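Local coordinates for protein putative phosphomethylpyrimidine kinase (PDB 3MBH) that probably phosphorylates pyridoxal with ATP as a ribokinase-clan vitamin B6 kinase, and holds a bound pyridoxal in this crystal, at residues K8-V13 with M34-C39; L74-D79 with K100-P105; S229-S234 with D246-F251; L60-P65 with S88-Q93; A218-T223 with E268-E273. All coordinates share one frame; numbering follows the deposited sequence. Where two conformers were deposited one is given.

Contact 1: residues K8-V13 with M34-C39; sequences KKIAAV and MGFQVC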
# COMPACT_ATOMS: atom_id res chain seq x y z
N LYS A 8 -6.62 -20.07 7.60
CA LYS A 8 -6.42 -20.90 8.81
C LYS A 8 -7.24 -20.36 9.99
O LYS A 8 -7.55 -19.16 10.05
CB LYS A 8 -4.92 -21.00 9.16
CG LYS A 8 -3.99 -21.42 7.96
CD LYS A 8 -4.59 -22.51 7.11
CE LYS A 8 -3.65 -23.03 5.96
NZ LYS A 8 -3.66 -22.20 4.69
N LYS A 9 -7.62 -21.26 10.91
CA LYS A 9 -8.45 -20.93 12.05
C LYS A 9 -7.67 -21.09 13.38
O LYS A 9 -6.95 -22.09 13.61
CB LYS A 9 -9.70 -21.82 12.12
CG LYS A 9 -10.59 -21.90 10.89
CD LYS A 9 -11.87 -22.70 11.23
CE LYS A 9 -12.19 -23.75 10.24
NZ LYS A 9 -12.72 -23.25 8.92
N ILE A 10 -7.84 -20.11 14.23
CA ILE A 10 -7.24 -20.10 15.56
C ILE A 10 -8.31 -20.11 16.63
O ILE A 10 -9.13 -19.19 16.67
CB ILE A 10 -6.36 -18.86 15.73
CG1 ILE A 10 -5.30 -18.83 14.62
CG2 ILE A 10 -5.73 -18.85 17.12
CD1 ILE A 10 -4.49 -17.53 14.55
N ALA A 11 -8.32 -21.11 17.50
CA ALA A 11 -9.23 -21.08 18.63
C ALA A 11 -8.56 -20.16 19.70
O ALA A 11 -7.44 -20.44 20.14
CB ALA A 11 -9.49 -22.52 19.18
N ALA A 12 -9.27 -19.11 20.12
CA ALA A 12 -8.78 -18.11 21.04
C ALA A 12 -9.47 -18.24 22.39
O ALA A 12 -10.66 -17.93 22.53
CB ALA A 12 -8.96 -16.69 20.45
N VAL A 13 -8.74 -18.77 23.36
CA VAL A 13 -9.23 -19.06 24.72
C VAL A 13 -8.80 -17.89 25.66
O VAL A 13 -7.77 -17.94 26.31
CB VAL A 13 -8.74 -20.45 25.24
CG1 VAL A 13 -9.50 -20.81 26.54
CG2 VAL A 13 -8.89 -21.54 24.11
N MSE A 34 -3.90 -10.24 10.25
CA MSE A 34 -2.80 -11.04 9.79
C MSE A 34 -3.27 -12.20 8.92
O MSE A 34 -2.44 -12.96 8.42
CB MSE A 34 -1.97 -11.54 10.94
CG MSE A 34 -1.26 -10.35 11.69
SE MSE A 34 -0.15 -10.92 13.15
CE MSE A 34 1.41 -11.34 12.11
N GLY A 35 -4.58 -12.32 8.71
CA GLY A 35 -5.08 -13.28 7.74
C GLY A 35 -5.70 -14.53 8.30
O GLY A 35 -5.99 -15.44 7.54
N PHE A 36 -5.95 -14.57 9.61
CA PHE A 36 -6.44 -15.77 10.28
C PHE A 36 -7.82 -15.52 10.79
O PHE A 36 -8.12 -14.40 11.19
CB PHE A 36 -5.50 -16.15 11.42
CG PHE A 36 -4.11 -16.36 10.96
CD1 PHE A 36 -3.79 -17.51 10.24
CD2 PHE A 36 -3.14 -15.39 11.13
CE1 PHE A 36 -2.52 -17.69 9.74
CE2 PHE A 36 -1.90 -15.55 10.64
CZ PHE A 36 -1.57 -16.71 9.95
N GLN A 37 -8.68 -16.54 10.72
CA GLN A 37 -9.98 -16.46 11.39
C GLN A 37 -9.80 -16.85 12.88
O GLN A 37 -9.20 -17.87 13.17
CB GLN A 37 -11.00 -17.41 10.74
CG GLN A 37 -12.33 -17.36 11.48
CD GLN A 37 -13.40 -18.26 10.86
OE1 GLN A 37 -13.11 -19.06 10.01
NE2 GLN A 37 -14.65 -18.06 11.26
N VAL A 38 -10.29 -16.01 13.78
CA VAL A 38 -10.22 -16.22 15.20
C VAL A 38 -11.60 -16.67 15.66
O VAL A 38 -12.63 -16.02 15.38
CB VAL A 38 -9.86 -14.95 15.92
CG1 VAL A 38 -9.92 -15.14 17.42
CG2 VAL A 38 -8.50 -14.42 15.43
N CYS A 39 -11.61 -17.81 16.33
CA CYS A 39 -12.80 -18.47 16.84
C CYS A 39 -12.73 -18.43 18.35
O CYS A 39 -12.02 -19.25 18.98
CB CYS A 39 -12.88 -19.88 16.35
SG CYS A 39 -13.10 -20.04 14.60
O HOH W 1 -4.91 -18.08 6.91
O HOH W 2 -14.90 -20.89 9.18
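Ile10 and Cys39 join two neighbouring parallel strands. Ile10 uses both backbone polar atoms: its N gives to Gln37 O at 2.8 Å, and its O takes Cys39 N at 2.9 Å in a nearly straight bond (174°). Cys39 O then receives Ala12 N at 3.0 Å, the donor standing 46° above the carbonyl plane. With CG1 of Ile10 anti to its carbonyl carbon (chi1 -57°), the chain runs on to CD1, which rests 3.6 Å from Phe36 CB. Lys8 brings CB to the edge of the Phe36 ring, in its plane, 3.8 Å from Phe36 CD1. On the face with Cys39, Lys9 and Gln37 run side by side and share a water between NZ and OE1; Met19, Arg21 and Gly18 of the second subunit pack here. Ile10 and Val38 instead meet Leu31 of helix 24-33, the connection of this beta-alpha-beta unit. The ladder thus satisfies buried backbone groups, with an apolar face toward the helix and a more polar one toward the subunit interface.

Contact 2: residues L74-D79 with K100-P105; sequences LEVQFD and KDFRQP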
# COMPACT_ATOMS: atom_id res chain seq x y z
N LEU A 74 -19.67 -30.08 15.02
CA LEU A 74 -19.43 -29.39 13.75
C LEU A 74 -18.22 -29.93 13.00
O LEU A 74 -18.02 -29.56 11.85
CB LEU A 74 -19.18 -27.89 13.95
CG LEU A 74 -20.39 -27.03 14.33
CD1 LEU A 74 -19.91 -25.67 14.72
CD2 LEU A 74 -21.37 -26.97 13.17
N GLU A 75 -17.44 -30.79 13.65
CA GLU A 75 -16.18 -31.27 13.11
C GLU A 75 -15.19 -30.13 12.77
O GLU A 75 -14.43 -30.23 11.81
CB GLU A 75 -16.44 -32.23 11.95
CG GLU A 75 -17.27 -33.46 12.40
CD GLU A 75 -17.47 -34.50 11.31
OE1 GLU A 75 -18.01 -34.17 10.23
OE2 GLU A 75 -17.11 -35.67 11.54
N VAL A 76 -15.18 -29.07 13.57
CA VAL A 76 -14.29 -27.94 13.31
C VAL A 76 -12.86 -28.34 13.62
O VAL A 76 -12.59 -29.05 14.59
CB VAL A 76 -14.72 -26.62 14.03
CG1 VAL A 76 -14.85 -26.84 15.46
CG2 VAL A 76 -13.69 -25.51 13.80
N GLN A 77 -11.95 -27.90 12.77
CA GLN A 77 -10.54 -28.15 12.95
C GLN A 77 -9.78 -26.83 13.11
O GLN A 77 -9.98 -25.89 12.35
CB GLN A 77 -9.99 -28.90 11.76
CG GLN A 77 -10.62 -30.27 11.52
CD GLN A 77 -9.89 -31.36 12.27
OE1 GLN A 77 -9.64 -32.44 11.72
NE2 GLN A 77 -9.51 -31.08 13.52
N PHE A 78 -8.90 -26.78 14.11
CA PHE A 78 -8.10 -25.58 14.32
C PHE A 78 -6.66 -25.76 13.91
O PHE A 78 -6.07 -26.78 14.19
CB PHE A 78 -8.19 -25.12 15.77
CG PHE A 78 -9.60 -24.79 16.20
CD1 PHE A 78 -10.25 -23.70 15.66
CD2 PHE A 78 -10.28 -25.60 17.08
CE1 PHE A 78 -11.55 -23.43 16.03
CE2 PHE A 78 -11.57 -25.30 17.49
CZ PHE A 78 -12.21 -24.24 16.98
N ASP A 79 -6.10 -24.76 13.28
CA ASP A 79 -4.68 -24.75 12.91
C ASP A 79 -3.85 -24.30 14.08
O ASP A 79 -2.66 -24.62 14.18
CB ASP A 79 -4.50 -23.85 11.71
CG ASP A 79 -5.37 -24.32 10.55
OD1 ASP A 79 -5.00 -25.35 9.99
OD2 ASP A 79 -6.46 -23.72 10.26
N LYS A 100 -5.80 -31.38 23.98
CA LYS A 100 -5.58 -32.80 23.69
C LYS A 100 -6.47 -33.26 22.54
O LYS A 100 -6.01 -33.95 21.62
CB LYS A 100 -5.83 -33.66 24.91
CG LYS A 100 -5.48 -35.17 24.72
CD LYS A 100 -5.93 -36.01 25.92
CE LYS A 100 -7.35 -35.68 26.36
NZ LYS A 100 -7.98 -36.79 27.16
N ASP A 101 -7.74 -32.88 22.58
CA ASP A 101 -8.71 -33.35 21.60
C ASP A 101 -8.65 -32.62 20.26
O ASP A 101 -9.13 -33.15 19.24
CB ASP A 101 -10.11 -33.22 22.16
CG ASP A 101 -10.37 -34.17 23.35
OD1 ASP A 101 -9.59 -35.10 23.61
OD2 ASP A 101 -11.35 -33.94 24.06
N PHE A 102 -8.13 -31.40 20.23
CA PHE A 102 -8.20 -30.63 18.99
C PHE A 102 -6.85 -30.42 18.34
O PHE A 102 -6.74 -29.78 17.29
CB PHE A 102 -8.91 -29.29 19.22
CG PHE A 102 -10.41 -29.40 19.22
CD1 PHE A 102 -11.08 -29.88 20.31
CD2 PHE A 102 -11.15 -29.04 18.11
CE1 PHE A 102 -12.49 -29.96 20.32
CE2 PHE A 102 -12.54 -29.14 18.10
CZ PHE A 102 -13.20 -29.58 19.22
N ARG A 103 -5.80 -30.89 18.98
CA ARG A 103 -4.51 -30.60 18.38
C ARG A 103 -4.35 -31.51 17.17
O ARG A 103 -5.01 -32.54 17.05
CB ARG A 103 -3.36 -30.74 19.35
CG ARG A 103 -3.09 -32.13 19.79
CD ARG A 103 -2.15 -32.08 21.03
NE ARG A 103 -0.95 -31.34 20.70
CZ ARG A 103 -0.22 -30.62 21.55
NH1 ARG A 103 -0.53 -30.54 22.84
NH2 ARG A 103 0.84 -29.97 21.08
N GLN A 104 -3.55 -31.07 16.23
CA GLN A 104 -3.24 -31.87 15.06
C GLN A 104 -1.74 -31.98 15.04
O GLN A 104 -1.05 -31.34 15.83
CB GLN A 104 -3.82 -31.21 13.79
CG GLN A 104 -5.33 -31.24 13.80
CD GLN A 104 -5.97 -30.49 12.66
OE1 GLN A 104 -6.21 -29.27 12.73
NE2 GLN A 104 -6.32 -31.23 11.61
N PRO A 105 -1.22 -32.86 14.18
CA PRO A 105 0.23 -32.93 14.00
C PRO A 105 0.87 -31.60 13.59
O PRO A 105 1.97 -31.29 14.02
CB PRO A 105 0.39 -33.98 12.89
CG PRO A 105 -0.86 -34.80 12.95
CD PRO A 105 -1.95 -33.87 13.39
O HOH W 3 -8.52 -29.23 15.35
O HOH W 4 -5.19 -27.30 16.71
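Phe78 and Phe102 come within 6.9 Å, CA to CA, where the loop ahead of strand 80-83 passes the C-terminal end of helix 91-102, and waters rather than direct bonds link the two backbones. One water takes Phe78 N at 2.8 Å and gives to Phe102 O at 2.7 Å; a second gives to Phe78 O and to Phe102 O. The two rings meet obliquely, planes at 40° and centroids 5.7 Å apart, with CD2 of Phe78 3.7 Å from CD2 of Phe102. Val76 O lies at the edge of the Phe102 ring, 3.5 Å from CE2. Trp71 of helix 64-73 meets the Phe78 ring edge-to-face and also touches Phe102. Toward the outside, the amides of Gln77 and Gln104 are stacked, planes 11° apart, while the two chains cross at about a right angle. An alanine at Gln104 would probably strip this amide cover from Gln77 and leave its side chain freer to turn. Two waters thus donate to Phe102 O and satisfy this helix-end carbonyl right beside the apolar cluster of rings.

Contact 3: residues S229-S234 with D246-F251; sequences SVITGS and DRATQF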
# COMPACT_ATOMS: atom_id res chain seq x y z
N SER A 229 -0.25 -12.21 20.36
CA SER A 229 -1.06 -12.25 19.14
C SER A 229 -0.15 -12.07 17.89
O SER A 229 -0.26 -12.84 16.90
CB SER A 229 -2.14 -11.16 19.14
OG SER A 229 -3.19 -11.44 20.05
N VAL A 230 0.78 -11.11 17.96
CA VAL A 230 1.70 -10.92 16.82
C VAL A 230 2.66 -12.10 16.68
O VAL A 230 2.90 -12.58 15.58
CB VAL A 230 2.42 -9.57 16.85
CG1 VAL A 230 3.38 -9.52 15.63
CG2 VAL A 230 1.39 -8.39 16.83
N ILE A 231 3.15 -12.61 17.81
CA ILE A 231 4.01 -13.81 17.76
C ILE A 231 3.28 -14.99 17.08
O ILE A 231 3.84 -15.64 16.19
CB ILE A 231 4.56 -14.22 19.15
CG1 ILE A 231 5.51 -13.14 19.67
CG2 ILE A 231 5.27 -15.63 19.08
CD1 ILE A 231 6.93 -13.06 19.05
N THR A 232 2.04 -15.23 17.45
CA THR A 232 1.27 -16.34 16.90
C THR A 232 1.05 -16.17 15.43
O THR A 232 1.29 -17.12 14.66
CB THR A 232 -0.09 -16.40 17.60
OG1 THR A 232 0.16 -16.61 18.98
CG2 THR A 232 -0.96 -17.53 17.06
N GLY A 233 0.58 -14.99 15.02
CA GLY A 233 0.36 -14.74 13.63
C GLY A 233 1.66 -14.85 12.81
O GLY A 233 1.66 -15.39 11.72
N SER A 234 2.76 -14.30 13.34
CA SER A 234 4.03 -14.31 12.60
C SER A 234 4.54 -15.74 12.42
O SER A 234 5.00 -16.12 11.32
CB SER A 234 5.03 -13.37 13.32
OG SER A 234 6.38 -13.62 13.02
N ASP A 246 10.91 -9.47 16.50
CA ASP A 246 11.05 -8.12 15.91
C ASP A 246 9.72 -7.53 15.50
O ASP A 246 9.43 -6.38 15.84
CB ASP A 246 12.02 -8.15 14.73
CG ASP A 246 13.48 -8.20 15.22
OD1 ASP A 246 13.83 -7.31 16.03
OD2 ASP A 246 14.25 -9.08 14.82
N ARG A 247 8.89 -8.33 14.82
CA ARG A 247 7.58 -7.87 14.42
C ARG A 247 6.76 -7.47 15.63
O ARG A 247 6.13 -6.40 15.62
CB ARG A 247 6.86 -8.92 13.60
CG ARG A 247 7.50 -9.18 12.29
CD ARG A 247 6.65 -10.10 11.37
NE ARG A 247 5.42 -9.48 10.94
CZ ARG A 247 4.46 -10.11 10.28
NH1 ARG A 247 4.59 -11.39 9.97
NH2 ARG A 247 3.38 -9.42 9.91
N ALA A 248 6.73 -8.32 16.67
CA ALA A 248 5.92 -8.07 17.89
C ALA A 248 6.40 -6.83 18.65
O ALA A 248 5.59 -5.95 18.96
CB ALA A 248 5.88 -9.27 18.81
N THR A 249 7.70 -6.69 18.85
CA THR A 249 8.22 -5.57 19.60
C THR A 249 8.06 -4.23 18.84
O THR A 249 7.74 -3.21 19.45
CB THR A 249 9.67 -5.82 20.07
OG1 THR A 249 10.51 -6.21 18.97
CG2 THR A 249 9.69 -6.95 21.18
N GLN A 250 8.27 -4.24 17.52
CA GLN A 250 8.14 -3.02 16.74
C GLN A 250 6.70 -2.54 16.66
O GLN A 250 6.45 -1.36 16.74
CB GLN A 250 8.82 -3.19 15.38
CG GLN A 250 10.36 -3.28 15.66
CD GLN A 250 11.20 -3.44 14.42
OE1 GLN A 250 10.87 -2.83 13.38
NE2 GLN A 250 12.26 -4.27 14.50
N PHE A 251 5.76 -3.48 16.57
CA PHE A 251 4.34 -3.15 16.53
C PHE A 251 3.94 -2.50 17.82
O PHE A 251 3.33 -1.45 17.80
CB PHE A 251 3.49 -4.39 16.29
CG PHE A 251 2.04 -4.12 16.13
CD1 PHE A 251 1.56 -3.44 15.01
CD2 PHE A 251 1.13 -4.54 17.10
CE1 PHE A 251 0.18 -3.20 14.87
CE2 PHE A 251 -0.22 -4.33 16.94
CZ PHE A 251 -0.70 -3.64 15.83
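Val230 and Ala248 mark the closest backbone approach of two helices, 5.2 Å between CA atoms, and the small alanine allows it. The short axes pass 8.5 Å apart with their directions at 145°, so the helices run roughly antiparallel. Val230 holds CG1 anti to its backbone N (chi1 178°), which lays that methyl over the Ala248 backbone, 3.7 Å from CA. Its other methyl, CG2, is 3.9 Å from CD2 of Phe251, approaching the ring obliquely. Ile231 reaches Ala248 from its far end, CD1 lying 3.9 Å from the alanine CB, so that this one methyl is met by side chains from two successive positions of helix 223-236. Farther along, Ser234 OG packs 3.9 Å from Arg247 CD, and its hydrogen-bond partner is Asp239. The Arg247 chain bends at chi3 (67°), which sets NE off from the CD that touches the serine; NH1 forms a salt bridge with the same Asp239, and NH2 bonds to Leu279 O. The carboxylate therefore ties together the polar ends of two side chains that pack against each other. Arg247 lies near Asp280, which binds zinc in a crystal of this protein, though none is bound to this chain. Ile30 of helix 24-33 touches both Val230 and Phe251, making a three-helix junction.

Contact 4: residues L60-P65 with S88-Q93; sequences LTDEMP and SPRQIQ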
# COMPACT_ATOMS: atom_id res chain seq x y z
N LEU A 60 -17.15 -17.87 32.76
CA LEU A 60 -17.83 -18.71 31.76
C LEU A 60 -17.38 -20.21 31.76
O LEU A 60 -17.64 -20.94 30.76
CB LEU A 60 -17.69 -18.11 30.36
CG LEU A 60 -18.37 -16.74 30.11
CD1 LEU A 60 -17.94 -16.27 28.72
CD2 LEU A 60 -19.89 -16.85 30.24
N THR A 61 -16.76 -20.64 32.86
CA THR A 61 -16.22 -22.00 33.00
C THR A 61 -17.25 -23.03 32.57
O THR A 61 -16.93 -23.91 31.78
CB THR A 61 -15.76 -22.33 34.45
OG1 THR A 61 -14.78 -21.37 34.86
CG2 THR A 61 -15.19 -23.82 34.59
N ASP A 62 -18.46 -22.91 33.08
CA ASP A 62 -19.44 -23.91 32.77
C ASP A 62 -20.07 -23.85 31.37
O ASP A 62 -20.69 -24.83 30.95
CB ASP A 62 -20.49 -23.94 33.85
CG ASP A 62 -19.88 -24.30 35.21
OD1 ASP A 62 -19.06 -25.24 35.27
OD2 ASP A 62 -20.22 -23.62 36.21
N GLU A 63 -19.87 -22.76 30.64
CA GLU A 63 -20.32 -22.73 29.25
C GLU A 63 -19.29 -23.35 28.29
O GLU A 63 -19.66 -23.83 27.22
CB GLU A 63 -20.62 -21.32 28.83
CG GLU A 63 -21.47 -21.20 27.57
CD GLU A 63 -22.87 -21.83 27.69
OE1 GLU A 63 -23.39 -21.96 28.83
OE2 GLU A 63 -23.46 -22.19 26.64
N MSE A 64 -18.03 -23.35 28.67
CA MSE A 64 -16.95 -23.78 27.78
C MSE A 64 -17.10 -25.25 27.32
O MSE A 64 -16.98 -25.54 26.14
CB MSE A 64 -15.57 -23.51 28.42
CG MSE A 64 -15.22 -22.02 28.55
SE MSE A 64 -13.66 -21.58 29.63
CE MSE A 64 -13.96 -22.90 30.95
N PRO A 65 -17.38 -26.16 28.25
CA PRO A 65 -17.61 -27.54 27.76
C PRO A 65 -18.78 -27.63 26.77
O PRO A 65 -18.78 -28.47 25.86
CB PRO A 65 -17.90 -28.36 29.05
CG PRO A 65 -17.26 -27.49 30.17
CD PRO A 65 -17.53 -26.06 29.71
N SER A 88 -11.34 -19.18 35.81
CA SER A 88 -11.29 -19.84 37.11
C SER A 88 -10.20 -20.91 37.06
O SER A 88 -9.75 -21.31 36.01
CB SER A 88 -12.66 -20.49 37.46
OG SER A 88 -12.81 -21.74 36.77
N PRO A 89 -9.78 -21.42 38.21
CA PRO A 89 -8.82 -22.54 38.17
C PRO A 89 -9.32 -23.83 37.53
O PRO A 89 -8.51 -24.66 37.10
CB PRO A 89 -8.45 -22.75 39.65
CG PRO A 89 -8.86 -21.43 40.30
CD PRO A 89 -10.02 -20.90 39.55
N ARG A 90 -10.64 -24.03 37.50
CA ARG A 90 -11.25 -25.19 36.87
C ARG A 90 -11.01 -25.20 35.33
O ARG A 90 -11.11 -26.22 34.69
CB ARG A 90 -12.75 -25.22 37.18
CG ARG A 90 -13.03 -25.55 38.62
CD ARG A 90 -14.45 -25.30 39.11
NE ARG A 90 -14.67 -23.86 39.29
CZ ARG A 90 -15.53 -23.13 38.60
NH1 ARG A 90 -16.34 -23.67 37.71
NH2 ARG A 90 -15.64 -21.83 38.86
N GLN A 91 -10.73 -24.05 34.75
CA GLN A 91 -10.55 -23.98 33.32
C GLN A 91 -9.28 -24.63 32.85
O GLN A 91 -9.22 -25.07 31.73
CB GLN A 91 -10.60 -22.52 32.82
CG GLN A 91 -11.94 -21.88 33.13
CD GLN A 91 -12.17 -20.56 32.44
OE1 GLN A 91 -11.33 -20.11 31.65
NE2 GLN A 91 -13.29 -19.90 32.77
N ILE A 92 -8.28 -24.74 33.71
CA ILE A 92 -7.02 -25.28 33.22
C ILE A 92 -7.21 -26.69 32.66
O ILE A 92 -6.80 -26.97 31.55
CB ILE A 92 -5.89 -25.21 34.22
CG1 ILE A 92 -5.30 -23.79 34.22
CG2 ILE A 92 -4.79 -26.28 33.82
CD1 ILE A 92 -6.19 -22.69 34.97
N GLN A 93 -7.94 -27.52 33.36
CA GLN A 93 -8.11 -28.90 32.92
C GLN A 93 -9.05 -29.03 31.73
O GLN A 93 -8.87 -29.87 30.87
CB GLN A 93 -8.55 -29.80 34.07
CG GLN A 93 -7.42 -30.35 34.88
CD GLN A 93 -6.38 -31.20 34.07
OE1 GLN A 93 -6.72 -32.01 33.18
NE2 GLN A 93 -5.12 -30.97 34.36
O HOH W 5 -18.44 -21.80 36.97
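Thr61 OG1 gathers three hydrogen bonds on one buried hydroxyl. Ser88 OG donates to Thr61 OG1 across 2.8 Å, and Gln91 NE2 donates to the same atom across 3.0 Å, almost straight (164°) and only 3° out of the amide plane. The third bond is to Asp59 OD1. Ser88 OG sits between its own backbone N and carbonyl carbon (chi1 79°), where it also accepts a weak capping bond from Arg90 N at 3.2 Å, in the type I turn that leads into helix 91-102. Arg90 lies across the other branch of the threonine at about a right angle, NH1 being 3.3 Å from Thr61 CG2. One face of its guanidinium carries Ser88 OG, 3.4 Å above the plane toward the rim. At the edge, NH1 and Asp62 OD1 form a long salt bridge of 4.0 Å; a water also links NH1 to OD2. The stronger partner of Arg90 is Asp59, through NH2. Gln91 OE1 accepts from Gly87 N, and its NE2 also gives to Thr43 O. A leucine in place of Gln91 would probably leave Thr61 OG1 short of one donor, with Thr43 O and Gly87 N losing their amide partner. These linked bonds fasten the starts of helices 64-73 and 91-102 together, and the charge of Asp59 would help to orient the hydroxyls and guanidinium.

Contact 5: residues A218-T223 with E268-E273; sequences AHYPGT and EGILLE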
# COMPACT_ATOMS: atom_id res chain seq x y z
N ALA A 218 4.56 -2.79 30.82
CA ALA A 218 3.77 -2.90 32.04
C ALA A 218 2.95 -1.63 32.27
O ALA A 218 1.96 -1.68 32.96
CB ALA A 218 4.69 -3.12 33.23
N HIS A 219 3.37 -0.50 31.72
CA HIS A 219 2.56 0.72 31.78
C HIS A 219 1.25 0.63 30.97
O HIS A 219 0.37 1.48 31.16
CB HIS A 219 3.35 1.91 31.27
CG HIS A 219 4.46 2.32 32.18
ND1 HIS A 219 5.13 3.51 32.04
CD2 HIS A 219 5.00 1.70 33.26
CE1 HIS A 219 6.04 3.62 32.99
NE2 HIS A 219 5.99 2.53 33.74
N TYR A 220 1.13 -0.34 30.06
CA TYR A 220 -0.05 -0.45 29.16
C TYR A 220 -0.65 -1.86 29.22
O TYR A 220 -0.18 -2.76 28.52
CB TYR A 220 0.29 -0.11 27.71
CG TYR A 220 0.98 1.22 27.56
CD1 TYR A 220 0.27 2.36 27.38
CD2 TYR A 220 2.35 1.30 27.60
CE1 TYR A 220 0.92 3.60 27.29
CE2 TYR A 220 2.97 2.46 27.51
CZ TYR A 220 2.27 3.61 27.33
OH TYR A 220 2.96 4.77 27.25
N PRO A 221 -1.73 -2.02 30.00
CA PRO A 221 -2.38 -3.29 30.18
C PRO A 221 -2.74 -3.88 28.84
O PRO A 221 -3.12 -3.13 27.93
CB PRO A 221 -3.64 -2.92 30.96
CG PRO A 221 -3.18 -1.75 31.77
CD PRO A 221 -2.47 -0.97 30.70
N GLY A 222 -2.54 -5.19 28.73
CA GLY A 222 -2.83 -5.96 27.55
C GLY A 222 -1.72 -6.01 26.53
O GLY A 222 -1.91 -6.56 25.46
N THR A 223 -0.56 -5.43 26.83
CA THR A 223 0.54 -5.50 25.87
C THR A 223 1.07 -6.92 25.67
O THR A 223 1.60 -7.24 24.61
CB THR A 223 1.67 -4.59 26.30
OG1 THR A 223 1.23 -3.21 26.25
CG2 THR A 223 2.88 -4.78 25.39
N GLU A 268 -5.99 2.45 28.98
CA GLU A 268 -6.77 2.12 27.76
C GLU A 268 -5.96 1.26 26.81
O GLU A 268 -6.51 0.71 25.85
CB GLU A 268 -7.31 3.39 27.09
CG GLU A 268 -8.40 4.03 27.92
CD GLU A 268 -8.98 5.29 27.35
OE1 GLU A 268 -8.76 5.54 26.15
OE2 GLU A 268 -9.66 6.03 28.09
N GLY A 269 -4.64 1.15 27.05
CA GLY A 269 -3.79 0.34 26.22
C GLY A 269 -3.05 1.08 25.13
O GLY A 269 -3.18 2.32 24.98
N ILE A 270 -2.30 0.32 24.37
CA ILE A 270 -1.72 0.84 23.11
C ILE A 270 -2.78 1.32 22.14
O ILE A 270 -3.95 0.89 22.24
CB ILE A 270 -0.74 -0.16 22.47
CG1 ILE A 270 -1.46 -1.39 21.91
CG2 ILE A 270 0.28 -0.53 23.53
CD1 ILE A 270 -0.68 -2.18 20.85
N LEU A 271 -2.44 2.27 21.27
CA LEU A 271 -3.42 2.71 20.29
C LEU A 271 -3.46 1.78 19.08
O LEU A 271 -3.00 2.12 17.97
CB LEU A 271 -3.21 4.14 19.86
CG LEU A 271 -3.84 5.23 20.68
CD1 LEU A 271 -3.61 6.54 19.94
CD2 LEU A 271 -5.33 5.01 21.00
N LEU A 272 -4.00 0.60 19.34
CA LEU A 272 -4.04 -0.51 18.42
C LEU A 272 -4.57 -0.10 17.04
O LEU A 272 -3.91 -0.33 16.01
CB LEU A 272 -4.89 -1.65 19.05
CG LEU A 272 -4.88 -2.90 18.15
CD1 LEU A 272 -3.39 -3.40 17.91
CD2 LEU A 272 -5.72 -3.98 18.80
N GLU A 273 -5.74 0.55 17.00
CA GLU A 273 -6.39 0.85 15.71
C GLU A 273 -5.66 1.81 14.92
O GLU A 273 -5.70 1.79 13.68
CB GLU A 273 -7.85 1.29 15.89
CG GLU A 273 -8.68 0.15 16.45
CD GLU A 273 -8.54 -0.06 17.89
OE1 GLU A 273 -7.91 0.81 18.59
OE2 GLU A 273 -9.06 -1.10 18.35
O HOH W 6 -2.13 -2.42 25.50
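Tyr220 and Thr223 both touch the CG2 methyl of Ile270. CG2 of Ile270 lies 4.2 Å from Tyr220 CB and 3.9 Å from Thr223 OG1, the threonine and isoleucine side chains crossing at about a right angle. Ile270 CG1 sits between its own backbone N and carbonyl carbon (chi1 70°), which places CG2 anti to the carbonyl carbon. The Tyr220 ring also meets the backbone: its CD1 is 4.2 Å from Gly269 O, obliquely to the ring, and that oxygen is hydrogen-bonded to Tyr264 OH. Thr223 OG1 donates to Tyr220 O at 2.7 Å, in the carbonyl plane on a lone pair, and Thr223 N joins it on the same oxygen, closing a type II turn. Gly222, with positive phi, then stands as N-cap of helix 223-236. Pro221 to Asp225 read PGTGD, the ribokinase-clan signature at the start of this helix, which in relatives forms the anion hole for phosphoryl transfer; the Pro221 side chain lies about 5 Å from the bound pyridoxal. One water links the two segments, accepting from Ile270 N at 3.0 Å and giving to Pro221 O at 2.7 Å. Gly269 comes close to the same carbonyl, and a side chain at its positive phi would be pressed against the carbonyl O of Glu268. Ile256 of helix 241-257 packs on both Tyr220 and Ile270, and Ile252 of the same helix on Thr223.

How the contacts relate
All five contacts are largely buried; contacts 2 and 4, about 20 and 19 Å from the chain's centre, include exposed residues (Gln77; Asp62 and Arg90), whereas contacts 1, 3 and 5 have none among those touching. Contact 3, nearest the centre, is apolar helix packing with its polar ends bonded to residues outside the two segments; contact 1 is the sheet's backbone ladder. They meet where the Met34 methyl packs on Gly233 and Ser234. Helix 91-102 ends in contact 2 among rings and waters, and begins in contact 4 in a hydroxyl network. Lys9 N and Asp79 OD2 join contacts 1 and 2. Contact 5, a loop pairing with no direct hydrogen bond, bridged by one water, encloses contact 3 in the chain.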